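PDB 2EP5: malonyl CoA reductase (malonate semialdehyde-forming) from Sulfolobus tokodaii, which probably reduces malonyl-CoA to malonate semialdehyde (3-oxopropanoate) with NADPH, as a member of the aspartate-semialdehyde dehydrogenase family. Local coordinates for residues Ala167-Ile172 with Thr252-Asn257. Residues are numbered along the deposited sequence; the frame is centred on the assembly and turned at random.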
loop_
_atom_site.group_PDB
_atom_site.type_symbol
_atom_site.label_atom_id
_atom_site.label_comp_id
_atom_site.label_asym_id
_atom_site.label_seq_id
_atom_site.Cartn_x
_atom_site.Cartn_y
_atom_site.Cartn_z
ATOM N N ALA A 167 -36.645 3.756 5.945
ATOM C CA ALA A 167 -35.926 2.488 6.066
ATOM C C ALA A 167 -36.821 1.345 6.536
ATOM O O ALA A 167 -36.641 0.197 6.130
ATOM C CB ALA A 167 -34.739 2.651 7.025
ATOM N N THR A 168 -37.779 1.659 7.397
ATOM C CA THR A 168 -38.692 0.643 7.914
ATOM C C THR A 168 -39.583 0.063 6.816
ATOM O O THR A 168 -39.937 -1.116 6.851
ATOM C CB THR A 168 -39.585 1.218 9.035
ATOM O OG1 THR A 168 -38.793 1.432 10.213
ATOM C CG2 THR A 168 -40.721 0.265 9.352
ATOM N N LYS A 169 -39.941 0.895 5.844
ATOM C CA LYS A 169 -40.789 0.456 4.740
ATOM C C LYS A 169 -39.947 0.272 3.481
ATOM O O LYS A 169 -40.159 0.960 2.478
ATOM C CB LYS A 169 -41.876 1.492 4.451
ATOM C CG LYS A 169 -42.750 1.890 5.623
ATOM C CD LYS A 169 -43.676 3.012 5.170
ATOM C CE LYS A 169 -44.434 3.671 6.311
ATOM N NZ LYS A 169 -45.094 4.923 5.827
ATOM N N SER A 170 -38.994 -0.651 3.527
ATOM C CA SER A 170 -38.139 -0.885 2.374
ATOM C C SER A 170 -37.261 -2.103 2.570
ATOM O O SER A 170 -37.306 -2.764 3.611
ATOM C CB SER A 170 -37.220 0.311 2.153
ATOM O OG SER A 170 -36.174 0.298 3.114
ATOM N N LYS A 171 -36.470 -2.391 1.545
ATOM C CA LYS A 171 -35.508 -3.480 1.587
ATOM C C LYS A 171 -34.180 -2.722 1.622
ATOM O O LYS A 171 -33.850 -1.960 0.702
ATOM C CB LYS A 171 -35.610 -4.363 0.338
ATOM C CG LYS A 171 -34.526 -5.437 0.223
ATOM C CD LYS A 171 -34.552 -6.432 1.386
ATOM C CE LYS A 171 -33.294 -7.305 1.403
ATOM N NZ LYS A 171 -33.279 -8.288 2.527
ATOM N N ILE A 172 -33.443 -2.911 2.709
ATOM C CA ILE A 172 -32.171 -2.234 2.912
ATOM C C ILE A 172 -30.988 -3.052 2.446
ATOM O O ILE A 172 -30.696 -4.097 3.023
ATOM C CB ILE A 172 -31.956 -1.909 4.405
ATOM C CG1 ILE A 172 -33.043 -0.947 4.881
ATOM C CG2 ILE A 172 -30.569 -1.314 4.616
ATOM C CD1 ILE A 172 -33.178 -0.883 6.361
ATOM N N THR A 252 -37.076 1.333 -1.930
ATOM C CA THR A 252 -38.473 1.566 -1.590
ATOM C C THR A 252 -39.154 2.500 -2.585
ATOM O O THR A 252 -38.492 3.276 -3.266
ATOM C CB THR A 252 -38.577 2.197 -0.184
ATOM O OG1 THR A 252 -39.938 2.544 0.089
ATOM C CG2 THR A 252 -37.699 3.448 -0.093
ATOM N N ASN A 253 -40.479 2.425 -2.662
ATOM C CA ASN A 253 -41.231 3.284 -3.567
ATOM C C ASN A 253 -41.872 4.445 -2.808
ATOM O O ASN A 253 -42.652 5.212 -3.367
ATOM C CB ASN A 253 -42.297 2.476 -4.308
ATOM C CG ASN A 253 -41.716 1.650 -5.450
ATOM O OD1 ASN A 253 -41.902 0.431 -5.514
ATOM N ND2 ASN A 253 -41.015 2.317 -6.364
ATOM N N GLU A 254 -41.540 4.570 -1.529
ATOM C CA GLU A 254 -42.068 5.665 -0.719
ATOM C C GLU A 254 -41.578 6.968 -1.336
ATOM O O GLU A 254 -40.481 7.020 -1.888
ATOM C CB GLU A 254 -41.557 5.569 0.725
ATOM C CG GLU A 254 -42.083 4.380 1.516
ATOM C CD GLU A 254 -43.592 4.418 1.680
ATOM O OE1 GLU A 254 -44.111 5.487 2.067
ATOM O OE2 GLU A 254 -44.256 3.385 1.426
ATOM N N ARG A 255 -42.389 8.016 -1.258
ATOM C CA ARG A 255 -41.986 9.304 -1.808
ATOM C C ARG A 255 -40.760 9.753 -1.022
ATOM O O ARG A 255 -40.601 9.402 0.151
ATOM C CB ARG A 255 -43.113 10.330 -1.663
ATOM C CG ARG A 255 -44.450 9.867 -2.232
ATOM C CD ARG A 255 -45.505 10.955 -2.140
ATOM N NE ARG A 255 -45.519 11.614 -0.835
ATOM C CZ ARG A 255 -45.738 10.993 0.320
ATOM N NH1 ARG A 255 -45.965 9.689 0.337
ATOM N NH2 ARG A 255 -45.728 11.675 1.457
ATOM N N ILE A 256 -39.890 10.522 -1.666
ATOM C CA ILE A 256 -38.685 10.984 -1.005
ATOM C C ILE A 256 -38.258 12.377 -1.446
ATOM O O ILE A 256 -38.020 12.618 -2.627
ATOM C CB ILE A 256 -37.523 9.996 -1.259
ATOM C CG1 ILE A 256 -37.816 8.665 -0.560
ATOM C CG2 ILE A 256 -36.216 10.588 -0.766
ATOM C CD1 ILE A 256 -36.882 7.535 -0.941
ATOM N N ASN A 257 -38.177 13.290 -0.480
ATOM C CA ASN A 257 -37.751 14.664 -0.730
ATOM C C ASN A 257 -36.249 14.700 -0.445
ATOM O O ASN A 257 -35.821 14.839 0.705
ATOM C CB ASN A 257 -38.475 15.630 0.213
ATOM C CG ASN A 257 -38.149 17.089 -0.084
ATOM O OD1 ASN A 257 -36.990 17.449 -0.293
ATOM N ND2 ASN A 257 -39.174 17.937 -0.096
#
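Thr252 packs against Ser170 and at the same time hydrogen-bonds the carbonyl of Lys169, which makes this the tight part of the contact. The hydroxyl OG1 of Thr252 donates to O of Lys169 over 2.9 Å, almost in line with the carbonyl bond (C=O...donor angle 166°). It can do so because OG1 lies anti to the threonine's own N (chi1 174°), turned to the 167-172 segment. The same oxygen accepts from N of Glu254 at 3.0 Å, closing an ST turn, so one hydroxyl in a buried residue ties the turn to the 167-172 segment. Beside this bond CB of Thr252 meets CB of Ser170 at 3.3 Å, with the methyl CG2 set back at 3.9 Å from that same CB. Ser170 turns its hydroxyl back on its own segment, where OG donates to O of Ala167 at 3.1 Å from above the carbonyl plane. A valine in place of Thr252 would probably cost the Lys169 carbonyl its hydroxyl donor and the N-H of Glu254 its acceptor, making the turn less firmly held.

The solvent side is looser. The extended chain of Lys169 crosses the bent side chain of Glu254 at about a right angle, and CD of the lysine lies 3.8 Å from CD of the glutamate. Their charges form only a long salt bridge, NZ of Lys169 to OE1 of Glu254 at 3.9 Å; the main partner of NZ is Glu165 of helix 164-168, with which it forms a salt bridge.

The contact thus joins the turn between helix 164-168 and strand 171-178 to the loop leaving the adjacent antiparallel strand 244-251, beside the start of the one and the end of the other, two inner neighbours of the mixed sheet in the dimerisation domain. Lys171 pairs with Val251 through the backbone, and its NZ forms a salt bridge with Asp230 and a hydrogen bond to the backbone O of Asn317 of the second subunit.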